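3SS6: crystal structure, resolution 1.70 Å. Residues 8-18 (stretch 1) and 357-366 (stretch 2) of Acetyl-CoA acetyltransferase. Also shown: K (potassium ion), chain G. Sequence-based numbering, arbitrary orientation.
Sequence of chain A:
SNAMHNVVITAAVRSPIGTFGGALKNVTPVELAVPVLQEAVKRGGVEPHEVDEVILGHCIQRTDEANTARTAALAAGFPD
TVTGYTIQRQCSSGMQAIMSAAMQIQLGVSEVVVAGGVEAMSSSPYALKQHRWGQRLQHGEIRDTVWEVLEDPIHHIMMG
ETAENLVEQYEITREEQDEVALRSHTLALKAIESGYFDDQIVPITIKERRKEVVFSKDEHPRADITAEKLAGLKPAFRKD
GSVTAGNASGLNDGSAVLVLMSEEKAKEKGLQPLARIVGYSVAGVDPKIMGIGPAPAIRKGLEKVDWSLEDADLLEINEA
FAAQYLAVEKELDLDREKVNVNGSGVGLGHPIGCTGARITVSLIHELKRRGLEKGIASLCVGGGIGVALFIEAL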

ATOM      1  N   VAL A   8     -46.995  -3.020   5.281  1.00 15.06           N
ATOM      2  CA  VAL A   8     -47.073  -4.293   4.578  1.00 13.06           C
ATOM      3  C   VAL A   8     -45.923  -4.418   3.593  1.00 16.27           C
ATOM      4  O   VAL A   8     -45.283  -3.431   3.227  1.00 14.66           O
ATOM      5  N   ILE A   9     -45.658  -5.650   3.186  1.00 15.76           N
ATOM      6  CA  ILE A   9     -44.521  -5.977   2.341  1.00 13.18           C
ATOM      7  C   ILE A   9     -45.080  -6.581   1.068  1.00 14.89           C
ATOM      8  O   ILE A   9     -45.792  -7.584   1.124  1.00 15.92           O
ATOM      9  N   THR A  10     -44.763  -5.985  -0.078  1.00 13.06           N
ATOM     10  CA  THR A  10     -45.359  -6.451  -1.340  1.00 16.71           C
ATOM     11  C   THR A  10     -44.428  -7.261  -2.248  1.00 16.77           C
ATOM     12  O   THR A  10     -44.886  -7.876  -3.227  1.00 17.58           O
ATOM     13  N   ALA A  11     -43.135  -7.255  -1.937  1.00 14.72           N
ATOM     14  CA  ALA A  11     -42.158  -8.053  -2.671  1.00 15.88           C
ATOM     15  C   ALA A  11     -41.002  -8.331  -1.738  1.00 14.19           C
ATOM     16  O   ALA A  11     -40.729  -7.539  -0.832  1.00 14.78           O
ATOM     17  N   ALA A  12     -40.340  -9.465  -1.952  1.00 13.97           N
ATOM     18  CA  ALA A  12     -39.210  -9.850  -1.121  1.00 14.74           C
ATOM     19  C   ALA A  12     -38.313 -10.749  -1.952  1.00 14.86           C
ATOM     20  O   ALA A  12     -38.676 -11.888  -2.251  1.00 14.63           O
ATOM     21  N   VAL A  13     -37.157 -10.230  -2.348  1.00 13.98           N
ATOM     22  CA  VAL A  13     -36.275 -10.956  -3.257  1.00 10.93           C
ATOM     23  C   VAL A  13     -34.822 -10.844  -2.818  1.00 12.45           C
ATOM     24  O   VAL A  13     -34.475  -9.976  -2.020  1.00 13.37           O
ATOM     25  N   ARG A  14     -33.968 -11.719  -3.345  1.00 13.09           N
ATOM     26  CA  ARG A  14     -32.556 -11.675  -2.972  1.00 10.90           C
ATOM     27  C   ARG A  14     -31.694 -12.208  -4.092  1.00 13.01           C
ATOM     28  O   ARG A  14     -32.165 -12.944  -4.939  1.00 13.78           O
ATOM     29  N   SER A  15     -30.419 -11.835  -4.101  1.00 12.23           N
ATOM     30  CA  SER A  15     -29.479 -12.515  -4.989  1.00 11.31           C
ATOM     31  C   SER A  15     -29.246 -13.909  -4.419  1.00 11.30           C
ATOM     32  O   SER A  15     -29.556 -14.163  -3.249  1.00 12.07           O
ATOM     33  N   PRO A  16     -28.679 -14.819  -5.227  1.00 12.67           N
ATOM     34  CA  PRO A  16     -28.117 -16.002  -4.574  1.00 13.04           C
ATOM     35  C   PRO A  16     -26.931 -15.527  -3.734  1.00 12.50           C
ATOM     36  O   PRO A  16     -26.414 -14.424  -3.959  1.00 12.16           O
ATOM     37  N   ILE A  17     -26.504 -16.351  -2.782  1.00 12.76           N
ATOM     38  CA  ILE A  17     -25.386 -15.975  -1.912  1.00 11.45           C
ATOM     39  C   ILE A  17     -24.101 -16.601  -2.443  1.00 13.17           C
ATOM     40  O   ILE A  17     -23.999 -17.827  -2.565  1.00 14.47           O
ATOM     41  N   GLY A  18     -23.136 -15.744  -2.767  1.00 11.89           N
ATOM     42  CA  GLY A  18     -21.835 -16.181  -3.252  1.00 13.62           C
ATOM     43  C   GLY A  18     -20.865 -16.530  -2.132  1.00 14.17           C
ATOM     44  O   GLY A  18     -20.978 -16.027  -1.008  1.00 14.02           O
ATOM     45  N   ALA A 357     -31.776  -8.757   6.191  1.00 11.98           N
ATOM     46  CA  ALA A 357     -32.824  -8.707   5.168  1.00 12.43           C
ATOM     47  C   ALA A 357     -33.026 -10.070   4.504  1.00 14.04           C
ATOM     48  O   ALA A 357     -34.155 -10.467   4.227  1.00 13.05           O
ATOM     49  N   ARG A 358     -31.932 -10.785   4.258  1.00 11.02           N
ATOM     50  CA  ARG A 358     -31.988 -12.107   3.618  1.00 11.76           C
ATOM     51  C   ARG A 358     -32.872 -13.097   4.382  1.00 11.77           C
ATOM     52  O   ARG A 358     -33.737 -13.758   3.791  1.00 11.54           O
ATOM     53  N   ILE A 359     -32.681 -13.182   5.697  1.00 11.70           N
ATOM     54  CA  ILE A 359     -33.463 -14.139   6.477  1.00 12.55           C
ATOM     55  C   ILE A 359     -34.930 -13.738   6.518  1.00 13.37           C
ATOM     56  O   ILE A 359     -35.803 -14.598   6.651  1.00 14.65           O
ATOM     57  N   THR A 360     -35.204 -12.441   6.375  1.00 12.91           N
ATOM     58  CA  THR A 360     -36.594 -11.972   6.347  1.00 11.57           C
ATOM     59  C   THR A 360     -37.253 -12.376   5.023  1.00 13.57           C
ATOM     60  O   THR A 360     -38.384 -12.869   5.000  1.00 13.92           O
ATOM     61  N   VAL A 361     -36.540 -12.173   3.923  1.00 12.39           N
ATOM     62  CA  VAL A 361     -37.003 -12.659   2.616  1.00 13.23           C
ATOM     63  C   VAL A 361     -37.331 -14.150   2.684  1.00 13.99           C
ATOM     64  O   VAL A 361     -38.410 -14.590   2.267  1.00 14.47           O
ATOM     65  N   SER A 362     -36.393 -14.937   3.198  1.00 12.68           N
ATOM     66  CA  SER A 362     -36.580 -16.385   3.262  1.00 13.11           C
ATOM     67  C   SER A 362     -37.760 -16.799   4.147  1.00 14.12           C
ATOM     68  O   SER A 362     -38.552 -17.694   3.795  1.00 15.33           O
ATOM     69  N   LEU A 363     -37.878 -16.148   5.296  1.00 12.58           N
ATOM     70  CA  LEU A 363     -38.986 -16.413   6.200  1.00 12.87           C
ATOM     71  C   LEU A 363     -40.331 -16.158   5.534  1.00 15.52           C
ATOM     72  O   LEU A 363     -41.249 -16.970   5.635  1.00 15.06           O
ATOM     73  N   ILE A 364     -40.453 -15.020   4.860  1.00 14.10           N
ATOM     74  CA  ILE A 364     -41.723 -14.665   4.232  1.00 14.66           C
ATOM     75  C   ILE A 364     -42.168 -15.732   3.243  1.00 16.83           C
ATOM     76  O   ILE A 364     -43.320 -16.173   3.260  1.00 15.13           O
ATOM     77  N   HIS A 365     -41.240 -16.173   2.403  1.00 16.87           N
ATOM     78  CA  HIS A 365     -41.569 -17.154   1.385  1.00 14.09           C
ATOM     79  C   HIS A 365     -41.866 -18.530   1.959  1.00 15.14           C
ATOM     80  O   HIS A 365     -42.729 -19.235   1.438  1.00 16.31           O
ATOM     81  N   GLU A 366     -41.164 -18.909   3.027  1.00 14.73           N
ATOM     82  CA  GLU A 366     -41.392 -20.231   3.617  1.00 15.07           C
ATOM     83  C   GLU A 366     -42.704 -20.277   4.406  1.00 17.66           C
ATOM     84  O   GLU A 366     -43.414 -21.277   4.368  1.00 17.67           O
TER

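The most unusual feature of this contact is a single direct hydrogen bond from a helix side chain to the strand backbone: His365 NE2 donates to Ala12 O at 2.7 Å, with an N-H...O angle of 161°. The donor assignment fixes a proton on NE2, and the acceptor lies at the ring edge, near its plane, as a good N-H donor requires. His365 reaches it with chi1 m (-73°) and chi2 -82°.

The strand crosses the helix at -120°, with axes approaching to 7.7 Å, and the backbones come near enough at Ala12 and Val361 (CA to CA 5.2 Å) that a methyl group fills the gap. Ala12 CB points toward the helix and lies 4.1 Å from both Val361 CG2 and Ile364 CD1. Val361, chi1 t, also sets CG2 3.6 Å from Val13 O, although the Val13 side chain itself points away. Ile9 and Ile364 share the same rotamer, m then t, and their chains meet tip to tip, CD1 to CD1 at 3.9 Å.

At the other end two arginines pack through their aliphatic portions, Arg14 CD to Arg358 CD at 3.6 Å. Arg14 is extended beyond its p chi1 (chi2 and chi3 t), and its NH1 donates to Ser15 O at 3.1 Å. Arg358 (t, m, m) folds back along its helix, where NH1 donates to Ser362 OG at 2.9 Å; Ile17 CD1 lies 3.8 Å from Arg358 NE. Water 2 links the stretches, 2.4 Å from Ser362 OG and accepting a weak bond from Arg14 NH2 at 3.1 Å.

The potassium ion lies beside the strand, 3.3 Å from Ala12 N, with water 1 at 3.1 Å from K; that water donates to Thr10 O at 2.7 Å.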

ATOM      1  CB  VAL A   8     -48.435  -4.497   3.857  1.00 15.36           C
ATOM      2  CG1 VAL A   8     -49.577  -4.468   4.877  1.00 16.90           C
ATOM      3  CG2 VAL A   8     -48.639  -3.450   2.784  1.00 16.89           C
ATOM      4  CB  ILE A   9     -43.625  -7.022   3.040  1.00 12.64           C
ATOM      5  CG1 ILE A   9     -42.979  -6.412   4.291  1.00 16.58           C
ATOM      6  CG2 ILE A   9     -42.534  -7.532   2.089  1.00 14.21           C
ATOM      7  CD1 ILE A   9     -42.493  -7.447   5.295  1.00 19.73           C
ATOM      8  CB  THR A  10     -45.948  -5.272  -2.141  1.00 17.04           C
ATOM      9  OG1 THR A  10     -44.908  -4.345  -2.466  1.00 15.57           O
ATOM     10  CG2 THR A  10     -47.034  -4.569  -1.330  1.00 17.87           C
ATOM     11  CB  ALA A  11     -41.658  -7.321  -3.928  1.00 14.56           C
ATOM     12  CB  ALA A  12     -39.698 -10.580   0.124  1.00 13.98           C
ATOM     13  CB  VAL A  13     -36.406 -10.455  -4.705  1.00 11.24           C
ATOM     14  CG1 VAL A  13     -37.767 -10.848  -5.280  1.00 14.32           C
ATOM     15  CG2 VAL A  13     -36.183  -8.944  -4.785  1.00 14.25           C
ATOM     16  CB  ARG A  14     -32.320 -12.525  -1.723  1.00 11.10           C
ATOM     17  CG  ARG A  14     -32.630 -14.032  -1.924  1.00 12.03           C
ATOM     18  CD  ARG A  14     -32.245 -14.809  -0.655  1.00 13.37           C
ATOM     19  NE  ARG A  14     -32.405 -16.272  -0.702  1.00 14.22           N
ATOM     20  CZ  ARG A  14     -31.471 -17.123  -1.136  1.00 12.87           C
ATOM     21  NH1 ARG A  14     -30.315 -16.678  -1.641  1.00 12.86           N
ATOM     22  NH2 ARG A  14     -31.694 -18.434  -1.071  1.00 15.17           N
ATOM     23  CB  SER A  15     -28.148 -11.752  -5.026  1.00 12.61           C
ATOM     24  OG  SER A  15     -27.460 -11.863  -3.782  1.00 13.50           O
ATOM     25  CB  PRO A  16     -27.618 -16.874  -5.751  1.00 13.61           C
ATOM     26  CG  PRO A  16     -28.079 -16.179  -7.018  1.00 12.57           C
ATOM     27  CD  PRO A  16     -28.277 -14.724  -6.638  1.00 13.04           C
ATOM     28  CB  ILE A  17     -25.647 -16.395  -0.455  1.00 12.89           C
ATOM     29  CG1 ILE A  17     -26.899 -15.683   0.079  1.00 12.14           C
ATOM     30  CG2 ILE A  17     -24.429 -16.072   0.417  1.00 12.58           C
ATOM     31  CD1 ILE A  17     -27.442 -16.268   1.372  1.00 15.03           C
ATOM     32  CB  ALA A 357     -32.501  -7.655   4.118  1.00 12.98           C
ATOM     33  CB  ARG A 358     -30.559 -12.662   3.437  1.00 12.81           C
ATOM     34  CG  ARG A 358     -30.398 -13.672   2.293  1.00 13.70           C
ATOM     35  CD  ARG A 358     -30.971 -15.050   2.694  1.00 12.72           C
ATOM     36  NE  ARG A 358     -30.250 -15.617   3.832  1.00 13.36           N
ATOM     37  CZ  ARG A 358     -30.652 -16.694   4.503  1.00 17.21           C
ATOM     38  NH1 ARG A 358     -31.779 -17.300   4.162  1.00 18.97           N
ATOM     39  NH2 ARG A 358     -29.926 -17.169   5.511  1.00 17.27           N
ATOM     40  CB  ILE A 359     -32.896 -14.390   7.905  1.00 13.03           C
ATOM     41  CG1 ILE A 359     -32.992 -13.138   8.790  1.00 14.17           C
ATOM     42  CG2 ILE A 359     -31.459 -14.916   7.813  1.00 13.76           C
ATOM     43  CD1 ILE A 359     -32.540 -13.378  10.248  1.00 14.14           C
ATOM     44  CB  THR A 360     -36.685 -10.450   6.587  1.00 12.82           C
ATOM     45  OG1 THR A 360     -36.059 -10.132   7.844  1.00 13.15           O
ATOM     46  CG2 THR A 360     -38.146  -9.990   6.622  1.00 13.67           C
ATOM     47  CB  VAL A 361     -35.939 -12.419   1.520  1.00 13.18           C
ATOM     48  CG1 VAL A 361     -36.281 -13.188   0.232  1.00 13.88           C
ATOM     49  CG2 VAL A 361     -35.787 -10.945   1.227  1.00 14.05           C
ATOM     50  CB  SER A 362     -35.286 -17.046   3.727  1.00 17.30           C
ATOM     51  OG  SER A 362     -34.240 -16.748   2.802  1.00 17.80           O
ATOM     52  CB  LEU A 363     -38.858 -15.543   7.449  1.00 12.44           C
ATOM     53  CG  LEU A 363     -39.945 -15.687   8.511  1.00 14.06           C
ATOM     54  CD1 LEU A 363     -40.023 -17.112   9.060  1.00 16.64           C
ATOM     55  CD2 LEU A 363     -39.617 -14.696   9.634  1.00 14.08           C
ATOM     56  CB  ILE A 364     -41.632 -13.310   3.518  1.00 13.34           C
ATOM     57  CG1 ILE A 364     -41.537 -12.180   4.545  1.00 14.15           C
ATOM     58  CG2 ILE A 364     -42.839 -13.111   2.615  1.00 16.66           C
ATOM     59  CD1 ILE A 364     -41.060 -10.855   3.966  1.00 17.12           C
ATOM     60  CB  HIS A 365     -40.463 -17.210   0.326  1.00 16.25           C
ATOM     61  CG  HIS A 365     -40.456 -16.013  -0.572  1.00 18.20           C
ATOM     62  ND1 HIS A 365     -41.296 -15.899  -1.659  1.00 26.48           N
ATOM     63  CD2 HIS A 365     -39.743 -14.864  -0.525  1.00 15.28           C
ATOM     64  CE1 HIS A 365     -41.088 -14.735  -2.252  1.00 25.66           C
ATOM     65  NE2 HIS A 365     -40.152 -14.087  -1.581  1.00 16.94           N
ATOM     66  CB  GLU A 366     -40.185 -20.676   4.467  1.00 15.89           C
ATOM     67  CG  GLU A 366     -40.291 -22.091   5.093  1.00 16.61           C
ATOM     68  CD  GLU A 366     -40.321 -23.241   4.072  1.00 19.56           C
ATOM     69  OE1 GLU A 366     -40.107 -23.012   2.865  1.00 18.33           O
ATOM     70  OE2 GLU A 366     -40.556 -24.392   4.495  1.00 19.55           O
TER
HETATM   71  K     K G 396     -41.726 -11.380  -4.197  1.00 23.27           K
HETATM   72  O   HOH W   1     -44.466 -10.030  -4.860  0.50 12.58           O
HETATM   73  O   HOH W   2     -33.550 -18.591   1.405  1.00 26.14           O
HETATM   74  O   HOH W   3     -43.205 -13.939  -4.887  1.00 34.22           O